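Local coordinates for protein glycerophosphodiester phosphodiesterase (Cytophaga hutchinsonii ATCC 33406, PDB 3CH0) that belongs to the glycerophosphodiester phosphodiesterase family, whose members are built on a TIM-barrel fold, at residues Glu41-Ile46 with Glu136-Val141; Val53-Thr58 with Phe81-Met86; Met86-Ile91 with Lys114-Glu119. All coordinates share one frame; numbering follows the deposited sequence.

Interaction 1: Glu41-Ile46 with Glu136-Val141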
loop_
_atom_site.group_PDB
_atom_site.type_symbol
_atom_site.label_atom_id
_atom_site.label_comp_id
_atom_site.label_asym_id
_atom_site.label_seq_id
_atom_site.Cartn_x
_atom_site.Cartn_y
_atom_site.Cartn_z
ATOM N N GLU A 41 -1.366 -2.587 4.719
ATOM C CA GLU A 41 -0.989 -2.208 3.379
ATOM C C GLU A 41 -0.924 -0.657 3.306
ATOM O O GLU A 41 -1.750 0.062 3.895
ATOM C CB GLU A 41 -1.959 -2.789 2.352
ATOM C CG GLU A 41 -1.569 -2.602 0.884
ATOM C CD GLU A 41 -1.752 -1.211 0.337
ATOM O OE1 GLU A 41 -2.529 -0.362 0.859
ATOM O OE2 GLU A 41 -1.143 -0.901 -0.718
ATOM N N PHE A 42 0.080 -0.107 2.633
ATOM C CA PHE A 42 0.252 1.332 2.650
ATOM C C PHE A 42 1.246 1.724 1.571
ATOM O O PHE A 42 1.859 0.893 0.945
ATOM C CB PHE A 42 0.758 1.825 4.020
ATOM C CG PHE A 42 1.967 1.064 4.482
ATOM C CD1 PHE A 42 1.835 -0.121 5.181
ATOM C CD2 PHE A 42 3.270 1.531 4.212
ATOM C CE1 PHE A 42 2.915 -0.863 5.547
ATOM C CE2 PHE A 42 4.377 0.787 4.555
ATOM C CZ PHE A 42 4.205 -0.403 5.232
ATOM N N ASP A 43 1.382 3.031 1.374
ATOM C CA ASP A 43 2.114 3.647 0.266
ATOM C C ASP A 43 3.163 4.572 0.825
ATOM O O ASP A 43 2.948 5.198 1.858
ATOM C CB ASP A 43 1.116 4.460 -0.502
ATOM C CG ASP A 43 -0.087 3.667 -0.916
ATOM O OD1 ASP A 43 0.111 2.729 -1.698
ATOM O OD2 ASP A 43 -1.251 3.991 -0.563
ATOM N N LEU A 44 4.322 4.633 0.151
ATOM C CA LEU A 44 5.461 5.401 0.613
ATOM C C LEU A 44 5.989 6.344 -0.439
ATOM O O LEU A 44 6.119 5.995 -1.634
ATOM C CB LEU A 44 6.602 4.491 1.057
ATOM C CG LEU A 44 6.261 3.392 2.075
ATOM C CD1 LEU A 44 7.386 2.377 2.296
ATOM C CD2 LEU A 44 5.866 4.056 3.399
ATOM N N VAL A 45 6.263 7.558 0.041
ATOM C CA VAL A 45 6.887 8.639 -0.740
ATOM C C VAL A 45 7.972 9.282 0.126
ATOM O O VAL A 45 8.178 8.863 1.270
ATOM C CB VAL A 45 5.890 9.619 -1.310
ATOM C CG1 VAL A 45 4.731 8.888 -2.052
ATOM C CG2 VAL A 45 5.366 10.546 -0.157
ATOM N N ILE A 46 8.726 10.212 -0.477
ATOM C CA ILE A 46 9.869 10.892 0.176
ATOM C C ILE A 46 9.660 12.412 0.214
ATOM O O ILE A 46 9.222 12.983 -0.758
ATOM C CB ILE A 46 11.164 10.601 -0.582
ATOM C CG1 ILE A 46 11.335 9.070 -0.823
ATOM C CG2 ILE A 46 12.404 11.127 0.204
ATOM C CD1 ILE A 46 11.400 8.184 0.404
ATOM N N GLU A 136 4.194 0.087 -0.464
ATOM C CA GLU A 136 4.302 0.391 -1.905
ATOM C C GLU A 136 5.257 1.521 -2.159
ATOM O O GLU A 136 5.083 2.614 -1.650
ATOM C CB GLU A 136 2.923 0.701 -2.530
ATOM C CG GLU A 136 2.994 0.861 -4.077
ATOM C CD GLU A 136 1.687 0.953 -4.772
ATOM O OE1 GLU A 136 0.631 0.689 -4.172
ATOM O OE2 GLU A 136 1.744 1.361 -5.985
ATOM N N ILE A 137 6.283 1.274 -2.963
ATOM C CA ILE A 137 7.105 2.334 -3.511
ATOM C C ILE A 137 6.416 3.005 -4.670
ATOM O O ILE A 137 6.282 2.396 -5.733
ATOM C CB ILE A 137 8.556 1.851 -3.851
ATOM C CG1 ILE A 137 9.250 1.576 -2.499
ATOM C CG2 ILE A 137 9.357 2.871 -4.653
ATOM C CD1 ILE A 137 10.778 1.528 -2.490
ATOM N N LYS A 138 5.923 4.207 -4.411
ATOM C CA LYS A 138 5.224 4.969 -5.401
ATOM C C LYS A 138 6.117 5.782 -6.355
ATOM O O LYS A 138 6.095 6.997 -6.354
ATOM C CB LYS A 138 4.205 5.889 -4.696
ATOM C CG LYS A 138 3.039 5.139 -4.085
ATOM C CD LYS A 138 2.060 4.603 -5.138
ATOM C CE LYS A 138 0.713 4.085 -4.647
ATOM N NZ LYS A 138 -0.090 3.342 -5.753
ATOM N N SER A 139 6.868 5.052 -7.183
ATOM C CA SER A 139 7.797 5.642 -8.156
ATOM C C SER A 139 7.238 5.415 -9.561
ATOM O O SER A 139 6.567 4.381 -9.834
ATOM C CB SER A 139 9.205 5.033 -8.040
ATOM O OG SER A 139 9.149 3.614 -8.177
ATOM N N THR A 140 7.564 6.359 -10.437
ATOM C CA THR A 140 7.369 6.202 -11.861
ATOM C C THR A 140 8.590 6.831 -12.551
ATOM O O THR A 140 9.242 7.722 -12.019
ATOM C CB THR A 140 6.101 6.886 -12.413
ATOM O OG1 THR A 140 6.264 8.296 -12.443
ATOM C CG2 THR A 140 4.848 6.491 -11.603
ATOM N N VAL A 141 8.893 6.320 -13.741
ATOM C CA VAL A 141 10.016 6.838 -14.531
ATOM C C VAL A 141 9.940 8.339 -14.730
ATOM O O VAL A 141 10.925 9.032 -14.637
ATOM C CB VAL A 141 10.084 6.140 -15.922
ATOM C CG1 VAL A 141 11.157 6.787 -16.823
ATOM C CG2 VAL A 141 10.326 4.664 -15.736
#
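Two carboxylates meet almost directly here: OD1 of D43 lies 3.2 Å from OE1 of E136, both of them acceptors, on neighbouring parallel strands of the TIM-barrel sheet. The two side chains run side by side and point the same way, with their planes turned 70° apart. K138 NZ forms a salt bridge to OE2 of E136 at 2.7 Å, arriving from above the carboxylate plane. The lysine chain bends once, at CD (chi2 -73°), and runs on extended, bringing CE to 3.3 Å from D43 OD1. A bound citric acid molecule is hydrogen-bonded to both K138 NZ and E136 OE1, and D43 OD2 is held by N24. The backbones pair in parallel register: E136 N donates to F42 O at 2.8 Å, and L44 N to E136 O at the same distance. A third bond, from K138 N to L44 O at 3.3 Å, is weak. Strand 39-46 pairs with parallel 132-137 on one edge, and with parallel 10-13 and then antiparallel 52-54 on the other; 171-175 lies beyond 132-137, and helix 151-164 packs on L44 and I137, on the face away from the acids.

Interaction 2: Val53-Thr58 with Phe81-Met86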
loop_
_atom_site.group_PDB
_atom_site.type_symbol
_atom_site.label_atom_id
_atom_site.label_comp_id
_atom_site.label_asym_id
_atom_site.label_seq_id
_atom_site.Cartn_x
_atom_site.Cartn_y
_atom_site.Cartn_z
ATOM N N VAL A 53 7.600 9.155 4.061
ATOM C CA VAL A 53 6.269 9.558 4.452
ATOM C C VAL A 53 5.239 8.558 3.920
ATOM O O VAL A 53 5.355 8.077 2.760
ATOM C CB VAL A 53 5.962 10.941 3.894
ATOM C CG1 VAL A 53 4.543 11.470 4.317
ATOM C CG2 VAL A 53 7.042 11.984 4.315
ATOM N N VAL A 54 4.256 8.214 4.747
ATOM C CA VAL A 54 3.164 7.340 4.310
ATOM C C VAL A 54 2.135 8.159 3.555
ATOM O O VAL A 54 1.543 9.086 4.112
ATOM C CB VAL A 54 2.489 6.588 5.477
ATOM C CG1 VAL A 54 1.518 5.493 4.952
ATOM C CG2 VAL A 54 3.513 5.926 6.381
ATOM N N SER A 55 2.003 7.918 2.239
ATOM C CA SER A 55 1.140 8.700 1.384
ATOM C C SER A 55 0.929 7.974 0.064
ATOM O O SER A 55 1.892 7.485 -0.516
ATOM C CB SER A 55 1.806 10.052 1.079
ATOM O OG SER A 55 0.920 10.861 0.352
ATOM N N HIS A 56 -0.311 7.943 -0.397
ATOM C CA HIS A 56 -0.619 7.311 -1.699
ATOM C C HIS A 56 -0.011 8.050 -2.871
ATOM O O HIS A 56 0.350 7.449 -3.895
ATOM C CB HIS A 56 -2.134 7.214 -1.908
ATOM C CG HIS A 56 -2.496 6.561 -3.188
ATOM N ND1 HIS A 56 -2.829 7.276 -4.322
ATOM C CD2 HIS A 56 -2.441 5.262 -3.565
ATOM C CE1 HIS A 56 -3.030 6.422 -5.317
ATOM N NE2 HIS A 56 -2.784 5.194 -4.885
ATOM N N ASP A 57 0.083 9.372 -2.770
ATOM C CA ASP A 57 0.592 10.249 -3.849
ATOM C C ASP A 57 1.749 11.058 -3.342
ATOM O O ASP A 57 1.912 11.307 -2.137
ATOM C CB ASP A 57 -0.526 11.120 -4.395
ATOM C CG ASP A 57 -1.526 10.302 -5.187
ATOM O OD1 ASP A 57 -1.254 9.934 -6.388
ATOM O OD2 ASP A 57 -2.557 9.930 -4.586
ATOM N N THR A 58 2.575 11.509 -4.281
ATOM C CA THR A 58 3.662 12.417 -4.021
ATOM C C THR A 58 3.193 13.868 -3.872
ATOM O O THR A 58 4.049 14.726 -3.796
ATOM C CB THR A 58 4.736 12.341 -5.102
ATOM O OG1 THR A 58 4.126 12.660 -6.351
ATOM C CG2 THR A 58 5.288 10.908 -5.177
ATOM N N PHE A 81 1.145 20.827 -4.818
ATOM C CA PHE A 81 1.476 20.595 -3.401
ATOM C C PHE A 81 2.296 19.317 -3.331
ATOM O O PHE A 81 1.854 18.268 -2.861
ATOM C CB PHE A 81 0.205 20.516 -2.553
ATOM C CG PHE A 81 -0.713 21.682 -2.773
ATOM C CD1 PHE A 81 -0.247 22.975 -2.572
ATOM C CD2 PHE A 81 -1.993 21.503 -3.226
ATOM C CE1 PHE A 81 -1.074 24.078 -2.808
ATOM C CE2 PHE A 81 -2.830 22.632 -3.471
ATOM C CZ PHE A 81 -2.337 23.903 -3.248
ATOM N N ASN A 82 3.523 19.470 -3.794
ATOM C CA ASN A 82 4.436 18.322 -4.010
ATOM C C ASN A 82 5.229 18.007 -2.773
ATOM O O ASN A 82 6.045 18.804 -2.304
ATOM C CB ASN A 82 5.410 18.729 -5.115
ATOM C CG ASN A 82 6.427 17.638 -5.473
ATOM O OD1 ASN A 82 6.361 16.507 -4.976
ATOM N ND2 ASN A 82 7.331 17.965 -6.404
ATOM N N LEU A 83 4.972 16.839 -2.184
ATOM C CA LEU A 83 5.662 16.431 -0.979
ATOM C C LEU A 83 7.180 16.391 -1.078
ATOM O O LEU A 83 7.901 16.650 -0.140
ATOM C CB LEU A 83 5.144 15.071 -0.444
ATOM C CG LEU A 83 3.847 15.041 0.372
ATOM C CD1 LEU A 83 2.634 15.337 -0.476
ATOM C CD2 LEU A 83 3.777 13.703 1.108
ATOM N N TYR A 84 7.674 16.023 -2.256
ATOM C CA TYR A 84 9.126 16.005 -2.474
ATOM C C TYR A 84 9.795 17.407 -2.466
ATOM O O TYR A 84 11.020 17.485 -2.383
ATOM C CB TYR A 84 9.450 15.271 -3.777
ATOM C CG TYR A 84 10.866 14.818 -3.930
ATOM C CD1 TYR A 84 11.547 14.239 -2.889
ATOM C CD2 TYR A 84 11.534 14.964 -5.149
ATOM C CE1 TYR A 84 12.880 13.814 -3.033
ATOM C CE2 TYR A 84 12.831 14.558 -5.311
ATOM C CZ TYR A 84 13.500 13.991 -4.268
ATOM O OH TYR A 84 14.799 13.580 -4.341
ATOM N N ALA A 85 8.953 18.455 -2.613
ATOM C CA ALA A 85 9.394 19.868 -2.542
ATOM C C ALA A 85 9.138 20.443 -1.151
ATOM O O ALA A 85 9.334 21.645 -0.935
ATOM C CB ALA A 85 8.697 20.685 -3.569
HETATM N N MSE A 86 8.602 19.638 -0.238
HETATM C CA MSE A 86 8.297 20.072 1.130
HETATM C C MSE A 86 9.054 19.331 2.211
HETATM O O MSE A 86 9.197 18.104 2.182
HETATM C CB MSE A 86 6.784 19.887 1.359
HETATM C CG MSE A 86 5.925 20.632 0.371
HETATM SE SE MSE A 86 4.035 20.120 0.480
HETATM C CE MSE A 86 3.751 20.718 2.246
HETATM O O HOH W 1 4.526 15.282 -6.687
#
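An Asx turn at N82, leading into the short 3-10 segment 83-85, docks against the loop that follows strand 52-54, which pairs antiparallel with strand 39-46 of the TIM barrel. Its meeting point with that loop is the carbonyl of T58, which accepts L83 N at 2.8 Å, the donor tilted 30° from the carbonyl plane. With CG of N82 anti to its backbone N (chi1 -180°), the turn is closed by Y84 N donating to N82 OD1, which it approaches from above the carbonyl plane of the amide. That same OD1 lies 3.1 Å from T58 O, two acceptors close together without a bond, and water 1 lies by both residues, hydrogen-bonded to T58 OG1 at 2.7 Å and weakly to N82 OD1. The other end of the amide, ND2, is tied to the carbonyl of I146. The L83 side chain packs along the T58 carbonyl with CB and CD1, CB lying 3.5 Å from T58 O. On the partner loop, S55 OG donates to D57 O at 2.7 Å, on a lone pair in the carbonyl plane, spanning H56. On the strand side, L83 CD2 makes the apolar contact, 4.0 Å from V53 CG1.

Interaction 3: Met86-Ile91 with Lys114-Glu119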
loop_
_atom_site.group_PDB
_atom_site.type_symbol
_atom_site.label_atom_id
_atom_site.label_comp_id
_atom_site.label_asym_id
_atom_site.label_seq_id
_atom_site.Cartn_x
_atom_site.Cartn_y
_atom_site.Cartn_z
HETATM N N MSE A 86 8.602 19.638 -0.238
HETATM C CA MSE A 86 8.297 20.072 1.130
HETATM C C MSE A 86 9.054 19.331 2.211
HETATM O O MSE A 86 9.197 18.104 2.182
HETATM C CB MSE A 86 6.784 19.887 1.359
HETATM C CG MSE A 86 5.925 20.632 0.371
HETATM SE SE MSE A 86 4.035 20.120 0.480
HETATM C CE MSE A 86 3.751 20.718 2.246
ATOM N N ASN A 87 9.564 20.047 3.226
ATOM C CA ASN A 87 10.114 19.369 4.377
ATOM C C ASN A 87 9.003 18.700 5.188
ATOM O O ASN A 87 7.861 19.164 5.175
ATOM C CB ASN A 87 10.896 20.332 5.282
ATOM C CG ASN A 87 12.124 20.864 4.596
ATOM O OD1 ASN A 87 12.843 20.100 3.994
ATOM N ND2 ASN A 87 12.361 22.192 4.681
ATOM N N TYR A 88 9.352 17.625 5.873
ATOM C CA TYR A 88 8.322 16.919 6.615
ATOM C C TYR A 88 7.643 17.849 7.658
ATOM O O TYR A 88 6.444 17.713 7.915
ATOM C CB TYR A 88 8.816 15.645 7.248
ATOM C CG TYR A 88 7.679 14.908 7.898
ATOM C CD1 TYR A 88 6.639 14.387 7.125
ATOM C CD2 TYR A 88 7.584 14.794 9.285
ATOM C CE1 TYR A 88 5.535 13.793 7.702
ATOM C CE2 TYR A 88 6.474 14.189 9.888
ATOM C CZ TYR A 88 5.464 13.661 9.090
ATOM O OH TYR A 88 4.399 13.084 9.727
ATOM N N ALA A 89 8.421 18.776 8.232
ATOM C CA ALA A 89 7.851 19.688 9.247
ATOM C C ALA A 89 6.660 20.433 8.697
ATOM O O ALA A 89 5.727 20.737 9.436
ATOM C CB ALA A 89 8.932 20.687 9.744
ATOM N N ASP A 90 6.640 20.698 7.395
ATOM C CA ASP A 90 5.522 21.337 6.750
ATOM C C ASP A 90 4.423 20.370 6.313
ATOM O O ASP A 90 3.244 20.729 6.331
ATOM C CB ASP A 90 5.984 22.224 5.591
ATOM C CG ASP A 90 6.994 23.291 6.059
ATOM O OD1 ASP A 90 6.687 23.941 7.080
ATOM O OD2 ASP A 90 8.083 23.410 5.486
ATOM N N ILE A 91 4.836 19.180 5.874
ATOM C CA ILE A 91 3.894 18.147 5.428
ATOM C C ILE A 91 2.969 17.788 6.609
ATOM O O ILE A 91 1.748 17.669 6.444
ATOM C CB ILE A 91 4.668 16.890 4.913
ATOM C CG1 ILE A 91 5.360 17.236 3.563
ATOM C CG2 ILE A 91 3.731 15.656 4.832
ATOM C CD1 ILE A 91 6.391 16.144 3.152
ATOM N N LYS A 114 -0.455 13.119 7.474
ATOM C CA LYS A 114 0.396 12.069 6.887
ATOM C C LYS A 114 1.554 11.765 7.801
ATOM O O LYS A 114 2.376 12.678 8.096
ATOM C CB LYS A 114 0.944 12.553 5.534
ATOM C CG LYS A 114 -0.123 12.834 4.507
ATOM C CD LYS A 114 0.479 13.198 3.150
ATOM C CE LYS A 114 -0.538 13.407 2.069
ATOM N NZ LYS A 114 -1.184 12.204 1.531
ATOM N N PRO A 115 1.635 10.510 8.294
ATOM C CA PRO A 115 2.697 10.148 9.255
ATOM C C PRO A 115 3.991 9.741 8.556
ATOM O O PRO A 115 3.992 9.341 7.394
ATOM C CB PRO A 115 2.082 8.962 10.000
ATOM C CG PRO A 115 1.265 8.260 8.886
ATOM C CD PRO A 115 0.744 9.360 8.006
ATOM N N LEU A 116 5.081 9.753 9.304
ATOM C CA LEU A 116 6.282 9.110 8.876
ATOM C C LEU A 116 6.086 7.588 8.895
ATOM O O LEU A 116 5.411 6.973 9.776
ATOM C CB LEU A 116 7.432 9.457 9.819
ATOM C CG LEU A 116 7.856 10.913 9.833
ATOM C CD1 LEU A 116 8.716 11.204 11.059
ATOM C CD2 LEU A 116 8.615 11.255 8.564
ATOM N N PHE A 117 6.773 6.934 7.961
ATOM C CA PHE A 117 6.877 5.501 7.936
ATOM C C PHE A 117 7.369 4.958 9.304
ATOM O O PHE A 117 6.867 3.987 9.847
ATOM C CB PHE A 117 7.854 5.088 6.807
ATOM C CG PHE A 117 8.065 3.603 6.581
ATOM C CD1 PHE A 117 7.102 2.634 6.754
ATOM C CD2 PHE A 117 9.296 3.181 6.065
ATOM C CE1 PHE A 117 7.385 1.296 6.456
ATOM C CE2 PHE A 117 9.558 1.858 5.738
ATOM C CZ PHE A 117 8.618 0.923 5.965
ATOM N N ARG A 118 8.376 5.632 9.863
ATOM C CA ARG A 118 8.909 5.245 11.166
ATOM C C ARG A 118 7.810 5.228 12.243
ATOM O O ARG A 118 7.834 4.350 13.087
ATOM C CB ARG A 118 10.059 6.176 11.572
ATOM C CG ARG A 118 10.814 5.676 12.814
ATOM C CD ARG A 118 11.934 6.642 13.090
ATOM N NE ARG A 118 12.985 6.493 12.089
ATOM C CZ ARG A 118 14.105 7.211 12.056
ATOM N NH1 ARG A 118 14.392 8.117 13.010
ATOM N NH2 ARG A 118 14.963 6.992 11.079
ATOM N N GLU A 119 6.880 6.182 12.236
ATOM C CA GLU A 119 5.821 6.184 13.254
ATOM C C GLU A 119 4.889 5.025 13.046
ATOM O O GLU A 119 4.508 4.336 13.990
ATOM C CB GLU A 119 5.023 7.476 13.252
ATOM C CG GLU A 119 3.964 7.481 14.363
ATOM C CD GLU A 119 3.195 8.772 14.489
ATOM O OE1 GLU A 119 3.374 9.674 13.636
ATOM O OE2 GLU A 119 2.380 8.869 15.457
HETATM O O HOH W 2 -0.240 15.713 6.338
#
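With CG of Y88 anti to its backbone N (chi1 -175°) and CG of L116 anti to its own carbonyl carbon (chi1 -65°), both CG atoms are carried in between the segments; chi2 of L116 (164°) then sets its branches against the tyrosine ring in a CH-pi contact. This joins the short helix 88-91 to the segment that leads into helix 117-127 of the TIM barrel. L116 CD2 stands over the middle of the ring, 3.7 Å from its centroid and close to the ring normal. Its CG lies over the same face nearer the hydroxyl end, 3.6 Å from Y88 CE2, and CD1 comes close to that side of the ring as well. The hydroxyl then anchors the ring by its far end: Y88 OH donates to K114 O at 2.6 Å, with the acceptor near the ring plane and the donor on a lone pair in the carbonyl plane. Face and edge of one aromatic are therefore used by residues two apart in the chain, which helps to hold the ring's tilt. One turn further on, I91 CG2 packs against K114 CB at 4.2 Å. K114 itself extends away, its NZ bonding to S55 OG, while V53 of strand 52-54 also touches the Y88 ring. Water 2 bridges the backbones, donating to I91 O and accepting from K114 N, each at 2.8 Å.

Overall arrangement
From the N terminus, the chain runs through strand 39-46, turns back along strand 52-54, and enters a long loop. Interaction 2 closes that excursion first, bringing 81-86 back to 53-58. Interaction 3 follows in series, sharing M86 with it, and closes a second loop when 114-119 returns to helix 88-91. Helix 117-127 then leads into strand 132-137, where interaction 1 closes a loop spanning both of the others. Neighbouring contacts also touch: D43 and V45 pair with S55 and V53 through the backbone, V54 N meets P115 O, and F117 packs on F42 and L44. Interaction 1 pairs two barrel strands, while interactions 2 and 3 hold the excursion against 53-58 and the start of helix 117-127.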